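Diaminobutyrate-pyruvate transaminase and L-2,4-diaminobutyrate decarboxylase (Vibrio parahaemolyticus, PDB 2QMA) probably binds pyridoxal phosphate and, through this C-terminal decarboxylase domain, acts as a carbon-carbon lyase on L-2,4-diaminobutyrate. Local coordinates at residues T98-P110 with K469-F482. Numbering follows the deposited sequence.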
ATOM      1  N   THR A  98      -9.647   2.084  18.177  1.00 16.48           N
ATOM      2  CA  THR A  98     -10.618   2.920  17.455  1.00 16.74           C
ATOM      3  C   THR A  98     -12.036   2.515  17.794  1.00 16.30           C
ATOM      4  O   THR A  98     -12.978   3.300  17.576  1.00 16.24           O
ATOM      5  CB  THR A  98     -10.478   2.792  15.919  1.00 17.58           C
ATOM      6  OG1 THR A  98     -10.778   1.439  15.518  1.00 16.34           O
ATOM      7  CG2 THR A  98      -9.102   3.236  15.451  1.00 18.21           C
ATOM      8  N   GLN A  99     -12.182   1.300  18.352  1.00 16.70           N
ATOM      9  CA  GLN A  99     -13.506   0.769  18.704  1.00 17.14           C
ATOM     10  C   GLN A  99     -14.018   1.343  20.005  1.00 17.34           C
ATOM     11  O   GLN A  99     -15.191   1.168  20.328  1.00 17.24           O
ATOM     12  CB  GLN A  99     -13.499  -0.761  18.804  1.00 17.49           C
ATOM     13  CG  GLN A  99     -13.274  -1.472  17.480  1.00 19.21           C
ATOM     14  CD  GLN A  99     -11.785  -1.739  17.162  1.00 15.87           C
ATOM     15  OE1 GLN A  99     -10.854  -1.340  17.899  1.00 13.79           O
ATOM     16  NE2 GLN A  99     -11.571  -2.451  16.063  1.00 18.91           N
ATOM     17  N   HIS A 100     -13.137   1.978  20.774  1.00 16.65           N
ATOM     18  CA  HIS A 100     -13.558   2.592  22.016  1.00 16.99           C
ATOM     19  C   HIS A 100     -14.127   4.000  21.738  1.00 16.11           C
ATOM     20  O   HIS A 100     -13.503   4.779  20.976  1.00 16.75           O
ATOM     21  CB  HIS A 100     -12.402   2.669  23.029  1.00 17.34           C
ATOM     22  CG  HIS A 100     -12.882   3.002  24.418  1.00 18.04           C
ATOM     23  ND1 HIS A 100     -13.183   4.292  24.817  1.00 15.90           N
ATOM     24  CD2 HIS A 100     -13.185   2.203  25.471  1.00 18.01           C
ATOM     25  CE1 HIS A 100     -13.645   4.265  26.059  1.00 16.25           C
ATOM     26  NE2 HIS A 100     -13.625   3.015  26.486  1.00 15.48           N
ATOM     27  N   PRO A 101     -15.276   4.345  22.351  1.00 15.58           N
ATOM     28  CA  PRO A 101     -15.907   5.639  22.076  1.00 15.18           C
ATOM     29  C   PRO A 101     -15.012   6.850  22.301  1.00 14.28           C
ATOM     30  O   PRO A 101     -15.255   7.878  21.714  1.00 13.36           O
ATOM     31  CB  PRO A 101     -17.073   5.713  23.082  1.00 15.32           C
ATOM     32  CG  PRO A 101     -17.198   4.330  23.663  1.00 17.43           C
ATOM     33  CD  PRO A 101     -16.044   3.517  23.322  1.00 15.37           C
ATOM     34  N   ASP A 102     -14.028   6.737  23.181  1.00 14.90           N
ATOM     35  CA  ASP A 102     -13.201   7.892  23.563  1.00 15.44           C
ATOM     36  C   ASP A 102     -11.964   8.005  22.666  1.00 15.74           C
ATOM     37  O   ASP A 102     -11.131   8.872  22.837  1.00 15.53           O
ATOM     38  CB  ASP A 102     -12.854   7.827  25.069  1.00 15.50           C
ATOM     39  CG  ASP A 102     -14.090   7.985  25.959  1.00 16.38           C
ATOM     40  OD1 ASP A 102     -15.030   8.720  25.564  1.00 21.50           O
ATOM     41  OD2 ASP A 102     -14.103   7.369  27.054  1.00 17.03           O
ATOM     42  N   CYS A 103     -11.900   7.140  21.661  1.00 16.31           N
ATOM     43  CA  CYS A 103     -10.938   7.294  20.565  1.00 15.81           C
ATOM     44  C   CYS A 103     -11.600   8.067  19.409  1.00 15.28           C
ATOM     45  O   CYS A 103     -12.403   7.516  18.663  1.00 15.00           O
ATOM     46  CB  CYS A 103     -10.446   5.934  20.116  1.00 15.87           C
ATOM     47  SG  CYS A 103      -9.074   6.087  18.927  1.00 18.83           S
ATOM     48  N   ILE A 104     -11.283   9.358  19.278  1.00 15.45           N
ATOM     49  CA  ILE A 104     -12.161  10.259  18.536  1.00 16.27           C
ATOM     50  C   ILE A 104     -11.419  11.467  17.981  1.00 16.25           C
ATOM     51  O   ILE A 104     -11.995  12.559  17.896  1.00 17.97           O
ATOM     52  CB  ILE A 104     -13.373  10.716  19.454  1.00 16.68           C
ATOM     53  CG1 ILE A 104     -14.564  11.145  18.600  1.00 16.28           C
ATOM     54  CG2 ILE A 104     -12.950  11.786  20.435  1.00 16.81           C
ATOM     55  CD1 ILE A 104     -15.945  11.249  19.336  1.00 16.43           C
ATOM     56  N   ALA A 105     -10.146  11.277  17.601  1.00 16.82           N
ATOM     57  CA  ALA A 105      -9.270  12.378  17.229  1.00 16.01           C
ATOM     58  C   ALA A 105      -9.217  12.661  15.712  1.00 16.40           C
ATOM     59  O   ALA A 105      -9.342  13.820  15.289  1.00 16.76           O
ATOM     60  CB  ALA A 105      -7.854  12.100  17.718  1.00 17.09           C
ATOM     61  N   HIS A 106      -8.996  11.602  14.932  1.00 16.43           N
ATOM     62  CA  HIS A 106      -8.485  11.702  13.549  1.00 17.62           C
ATOM     63  C   HIS A 106      -9.342  10.923  12.575  1.00 18.16           C
ATOM     64  O   HIS A 106     -10.290  10.221  12.972  1.00 17.54           O
ATOM     65  CB  HIS A 106      -7.065  11.092  13.486  1.00 17.28           C
ATOM     66  CG  HIS A 106      -6.126  11.624  14.526  1.00 18.69           C
ATOM     67  ND1 HIS A 106      -5.831  12.965  14.646  1.00 17.99           N
ATOM     68  CD2 HIS A 106      -5.390  10.992  15.468  1.00 19.52           C
ATOM     69  CE1 HIS A 106      -4.971  13.139  15.631  1.00 20.92           C
ATOM     70  NE2 HIS A 106      -4.697  11.960  16.156  1.00 20.00           N
ATOM     71  N   LEU A 107      -8.991  11.012  11.291  1.00 18.14           N
ATOM     72  CA  LEU A 107      -9.677  10.212  10.279  1.00 19.75           C
ATOM     73  C   LEU A 107      -9.106   8.804  10.291  1.00 20.93           C
ATOM     74  O   LEU A 107      -8.475   8.353   9.330  1.00 22.12           O
ATOM     75  CB  LEU A 107      -9.566  10.883   8.905  1.00 20.11           C
ATOM     76  CG  LEU A 107     -10.400  12.167   8.794  1.00 19.10           C
ATOM     77  CD1 LEU A 107     -10.048  12.964   7.518  1.00 21.95           C
ATOM     78  CD2 LEU A 107     -11.921  11.894   8.806  1.00 20.45           C
ATOM     79  N   HIS A 108      -9.347   8.130  11.407  1.00 21.03           N
ATOM     80  CA  HIS A 108      -8.798   6.823  11.715  1.00 20.99           C
ATOM     81  C   HIS A 108     -10.010   5.997  12.155  1.00 21.04           C
ATOM     82  O   HIS A 108     -10.518   6.170  13.252  1.00 20.25           O
ATOM     83  CB  HIS A 108      -7.775   6.932  12.837  1.00 21.63           C
ATOM     84  CG  HIS A 108      -7.161   5.619  13.233  1.00 22.07           C
ATOM     85  ND1 HIS A 108      -6.634   5.394  14.488  1.00 24.13           N
ATOM     86  CD2 HIS A 108      -7.005   4.462  12.545  1.00 20.38           C
ATOM     87  CE1 HIS A 108      -6.162   4.159  14.548  1.00 23.80           C
ATOM     88  NE2 HIS A 108      -6.375   3.576  13.379  1.00 23.86           N
ATOM     89  N   THR A 109     -10.453   5.107  11.262  1.00 20.39           N
ATOM     90  CA  THR A 109     -11.791   4.551  11.291  1.00 20.36           C
ATOM     91  C   THR A 109     -11.908   3.227  12.055  1.00 20.06           C
ATOM     92  O   THR A 109     -11.014   2.345  11.961  1.00 20.86           O
ATOM     93  CB  THR A 109     -12.350   4.463   9.807  1.00 19.86           C
ATOM     94  OG1 THR A 109     -13.773   4.566   9.802  1.00 20.14           O
ATOM     95  CG2 THR A 109     -11.888   3.213   9.062  1.00 18.43           C
ATOM     96  N   PRO A 110     -12.988   3.082  12.840  1.00 20.00           N
ATOM     97  CA  PRO A 110     -13.247   1.754  13.397  1.00 19.27           C
ATOM     98  C   PRO A 110     -13.716   0.847  12.225  1.00 18.62           C
ATOM     99  O   PRO A 110     -14.607   1.232  11.443  1.00 19.51           O
ATOM    100  CB  PRO A 110     -14.343   2.011  14.450  1.00 19.17           C
ATOM    101  CG  PRO A 110     -15.102   3.240  13.932  1.00 20.20           C
ATOM    102  CD  PRO A 110     -14.019   4.074  13.223  1.00 20.04           C
ATOM    103  N   LYS A 469     -10.081  18.744  19.080  1.00 21.64           N
ATOM    104  CA  LYS A 469     -10.890  18.222  17.993  1.00 20.41           C
ATOM    105  C   LYS A 469     -11.444  16.822  18.249  1.00 19.41           C
ATOM    106  O   LYS A 469     -10.719  15.908  18.685  1.00 19.51           O
ATOM    107  CB  LYS A 469     -10.095  18.218  16.665  1.00 21.76           C
ATOM    108  CG  LYS A 469     -10.824  17.535  15.512  1.00 19.88           C
ATOM    109  CD  LYS A 469     -10.090  17.761  14.149  1.00 20.22           C
ATOM    110  CE  LYS A 469      -8.770  16.991  14.072  1.00 17.81           C
ATOM    111  NZ  LYS A 469      -8.199  17.120  12.661  1.00 19.55           N
ATOM    112  N   PHE A 470     -12.731  16.682  17.958  1.00 18.07           N
ATOM    113  CA  PHE A 470     -13.403  15.410  17.803  1.00 17.98           C
ATOM    114  C   PHE A 470     -13.543  15.221  16.279  1.00 17.94           C
ATOM    115  O   PHE A 470     -14.064  16.110  15.572  1.00 18.24           O
ATOM    116  CB  PHE A 470     -14.850  15.427  18.357  1.00 17.68           C
ATOM    117  CG  PHE A 470     -15.005  15.598  19.863  1.00 17.64           C
ATOM    118  CD1 PHE A 470     -13.975  15.345  20.772  1.00 19.86           C
ATOM    119  CD2 PHE A 470     -16.265  15.939  20.367  1.00 17.07           C
ATOM    120  CE1 PHE A 470     -14.209  15.481  22.194  1.00 16.98           C
ATOM    121  CE2 PHE A 470     -16.503  16.059  21.753  1.00 18.31           C
ATOM    122  CZ  PHE A 470     -15.469  15.849  22.659  1.00 17.20           C
ATOM    123  N   THR A 471     -13.137  14.051  15.806  1.00 17.31           N
ATOM    124  CA  THR A 471     -13.521  13.535  14.500  1.00 18.99           C
ATOM    125  C   THR A 471     -14.491  12.381  14.721  1.00 17.46           C
ATOM    126  O   THR A 471     -14.088  11.245  15.075  1.00 18.63           O
ATOM    127  CB  THR A 471     -12.276  13.115  13.703  1.00 18.68           C
ATOM    128  OG1 THR A 471     -11.430  14.264  13.586  1.00 19.49           O
ATOM    129  CG2 THR A 471     -12.665  12.655  12.278  1.00 20.78           C
ATOM    130  N   ILE A 472     -15.778  12.691  14.623  1.00 18.53           N
ATOM    131  CA  ILE A 472     -16.806  11.687  14.901  1.00 17.85           C
ATOM    132  C   ILE A 472     -16.994  10.728  13.720  1.00 18.08           C
ATOM    133  O   ILE A 472     -17.426  11.123  12.620  1.00 19.56           O
ATOM    134  CB  ILE A 472     -18.166  12.316  15.287  1.00 17.81           C
ATOM    135  CG1 ILE A 472     -17.982  13.389  16.375  1.00 17.48           C
ATOM    136  CG2 ILE A 472     -19.152  11.190  15.734  1.00 15.75           C
ATOM    137  CD1 ILE A 472     -19.172  14.403  16.487  1.00 18.73           C
ATOM    138  N   LEU A 473     -16.650   9.468  13.930  1.00 18.58           N
ATOM    139  CA  LEU A 473     -16.774   8.494  12.848  1.00 18.40           C
ATOM    140  C   LEU A 473     -17.670   7.350  13.209  1.00 17.68           C
ATOM    141  O   LEU A 473     -18.458   6.900  12.396  1.00 16.98           O
ATOM    142  CB  LEU A 473     -15.423   7.938  12.394  1.00 19.01           C
ATOM    143  CG  LEU A 473     -14.396   8.851  11.700  1.00 21.43           C
ATOM    144  CD1 LEU A 473     -13.139   8.062  11.279  1.00 19.52           C
ATOM    145  CD2 LEU A 473     -15.006   9.631  10.509  1.00 20.53           C
ATOM    146  N   ASN A 474     -17.519   6.851  14.427  1.00 17.25           N
ATOM    147  CA  ASN A 474     -18.306   5.707  14.878  1.00 17.24           C
ATOM    148  C   ASN A 474     -19.801   6.104  14.870  1.00 16.15           C
ATOM    149  O   ASN A 474     -20.182   7.079  15.530  1.00 16.40           O
ATOM    150  CB  ASN A 474     -17.836   5.293  16.266  1.00 16.35           C
ATOM    151  CG  ASN A 474     -18.488   4.022  16.762  1.00 18.46           C
ATOM    152  OD1 ASN A 474     -19.576   3.632  16.315  1.00 20.46           O
ATOM    153  ND2 ASN A 474     -17.828   3.363  17.712  1.00 20.73           N
ATOM    154  N   PRO A 475     -20.637   5.377  14.086  1.00 16.01           N
ATOM    155  CA  PRO A 475     -22.053   5.759  13.983  1.00 16.85           C
ATOM    156  C   PRO A 475     -22.898   5.234  15.148  1.00 17.34           C
ATOM    157  O   PRO A 475     -24.128   5.405  15.162  1.00 17.53           O
ATOM    158  CB  PRO A 475     -22.469   5.163  12.626  1.00 17.19           C
ATOM    159  CG  PRO A 475     -21.630   3.886  12.514  1.00 15.61           C
ATOM    160  CD  PRO A 475     -20.330   4.188  13.270  1.00 15.83           C
ATOM    161  N   CYS A 476     -22.231   4.624  16.141  1.00 17.47           N
ATOM    162  CA  CYS A 476     -22.926   3.895  17.226  1.00 17.06           C
ATOM    163  C   CYS A 476     -22.847   4.577  18.590  1.00 16.28           C
ATOM    164  O   CYS A 476     -23.232   4.006  19.601  1.00 17.21           O
ATOM    165  CB  CYS A 476     -22.349   2.463  17.310  1.00 17.75           C
ATOM    166  SG  CYS A 476     -22.741   1.436  15.880  1.00 20.47           S
ATOM    167  N   LEU A 477     -22.328   5.792  18.608  1.00 17.38           N
ATOM    168  CA  LEU A 477     -22.200   6.633  19.796  1.00 17.08           C
ATOM    169  C   LEU A 477     -23.516   7.311  20.172  1.00 16.67           C
ATOM    170  O   LEU A 477     -24.332   7.591  19.312  1.00 15.86           O
ATOM    171  CB  LEU A 477     -21.143   7.715  19.529  1.00 17.03           C
ATOM    172  CG  LEU A 477     -19.751   7.248  19.081  1.00 18.52           C
ATOM    173  CD1 LEU A 477     -18.859   8.465  18.743  1.00 20.49           C
ATOM    174  CD2 LEU A 477     -19.077   6.349  20.111  1.00 21.23           C
ATOM    175  N   THR A 478     -23.707   7.562  21.475  1.00 16.22           N
ATOM    176  CA  THR A 478     -24.952   8.136  21.992  1.00 16.71           C
ATOM    177  C   THR A 478     -24.651   9.454  22.681  1.00 17.00           C
ATOM    178  O   THR A 478     -23.490   9.776  22.941  1.00 17.19           O
ATOM    179  CB  THR A 478     -25.619   7.186  23.049  1.00 16.96           C
ATOM    180  OG1 THR A 478     -24.681   6.958  24.095  1.00 17.66           O
ATOM    181  CG2 THR A 478     -25.977   5.853  22.443  1.00 17.32           C
ATOM    182  N   THR A 479     -25.705  10.221  22.974  1.00 17.97           N
ATOM    183  CA  THR A 479     -25.586  11.478  23.718  1.00 18.24           C
ATOM    184  C   THR A 479     -24.772  11.263  24.987  1.00 17.59           C
ATOM    185  O   THR A 479     -23.876  12.038  25.284  1.00 17.52           O
ATOM    186  CB  THR A 479     -26.991  12.054  24.093  1.00 19.38           C
ATOM    187  OG1 THR A 479     -27.814  12.088  22.924  1.00 21.21           O
ATOM    188  CG2 THR A 479     -26.888  13.466  24.686  1.00 20.00           C
ATOM    189  N   SER A 480     -25.087  10.203  25.727  1.00 16.92           N
ATOM    190  CA  SER A 480     -24.427   9.930  27.004  1.00 17.59           C
ATOM    191  C   SER A 480     -22.925   9.643  26.818  1.00 17.06           C
ATOM    192  O   SER A 480     -22.127   9.915  27.712  1.00 16.10           O
ATOM    193  CB  SER A 480     -25.131   8.776  27.733  1.00 18.90           C
ATOM    194  OG  SER A 480     -25.134   7.631  26.888  1.00 21.36           O
ATOM    195  N   ASP A 481     -22.541   9.084  25.664  1.00 16.61           N
ATOM    196  CA  ASP A 481     -21.105   8.948  25.364  1.00 17.38           C
ATOM    197  C   ASP A 481     -20.409  10.306  25.344  1.00 17.07           C
ATOM    198  O   ASP A 481     -19.294  10.443  25.871  1.00 16.71           O
ATOM    199  CB  ASP A 481     -20.877   8.232  24.014  1.00 17.72           C
ATOM    200  CG  ASP A 481     -21.260   6.736  24.074  1.00 20.74           C
ATOM    201  OD1 ASP A 481     -21.058   6.107  25.132  1.00 19.02           O
ATOM    202  OD2 ASP A 481     -21.764   6.185  23.073  1.00 21.16           O
ATOM    203  N   PHE A 482     -21.059  11.288  24.708  1.00 16.36           N
ATOM    204  CA  PHE A 482     -20.499  12.627  24.535  1.00 16.45           C
ATOM    205  C   PHE A 482     -20.507  13.405  25.841  1.00 16.00           C
ATOM    206  O   PHE A 482     -19.528  14.075  26.151  1.00 15.95           O
ATOM    207  CB  PHE A 482     -21.192  13.368  23.396  1.00 17.24           C
ATOM    208  CG  PHE A 482     -20.714  12.909  22.034  1.00 17.13           C
ATOM    209  CD1 PHE A 482     -19.455  13.300  21.574  1.00 19.63           C
ATOM    210  CD2 PHE A 482     -21.480  12.024  21.270  1.00 19.60           C
ATOM    211  CE1 PHE A 482     -18.959  12.857  20.337  1.00 19.93           C
ATOM    212  CE2 PHE A 482     -20.985  11.553  19.995  1.00 18.81           C
ATOM    213  CZ  PHE A 482     -19.734  11.997  19.543  1.00 19.06           C
TER
HETATM  214  O   HOH W   1     -15.466   4.449  18.485  1.00 26.49           O
HETATM  215  O   HOH W   2     -17.974   0.970  19.456  1.00 37.59           O
HETATM  216  O   HOH W   3     -17.381   8.582  26.718  1.00 26.64           O
HETATM  217  O   HOH W   4     -11.893   9.746  15.201  1.00 24.07           O
HETATM  218  O   HOH W   5      -6.182  14.861  12.668  1.00 32.93           O
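Two direct hydrogen bonds join T471, at the end of strand 465-471, to successive carbonyls of the 98-110 loop. Its backbone N donates to I104 O (2.8 Å, N-H...O 157°), and its hydroxyl OG1 gives its proton to A105 O at 2.7 Å, coming from above the carbonyl plane, 51° out of it. I104 O also receives a CA-H...O contact from F470. I104 carries much of the apolar contact: CG1 lies anti to the backbone N (chi1 -156°) and the extended chain carries CD1 to F482 CE1 (3.6 Å), with L477 CD1 and I472 CG1 close by, while CG2 meets F470 CD1. P101 CB sits against L477 CD2 at 3.6 Å. As in fold-type I pyridoxal-phosphate decarboxylases, loop 98-110 packs on the small C-terminal antiparallel sheet and the start of helix 479-495. Near K325, the predicted cofactor lysine, unmodified here, the side chains of L107 and T471 cross nearly perpendicularly, L107 CD2 meeting T471 CG2 at 3.6 Å, and L473 CD1 rests on T109 CA; T109 OG1 bonds to K325 O. Waters add further links: one joins D102 OD1 to D481 O, another lies within hydrogen-bonding distance of H106 O and T471 O, its protons having other acceptors in reach, and N474 ND2 donates to two, one of which reaches Q99 O. K469 NZ shares a water with H106 ND1 and forms a salt bridge with D270, whereas H106 NE2 bonds to D133 of the second subunit.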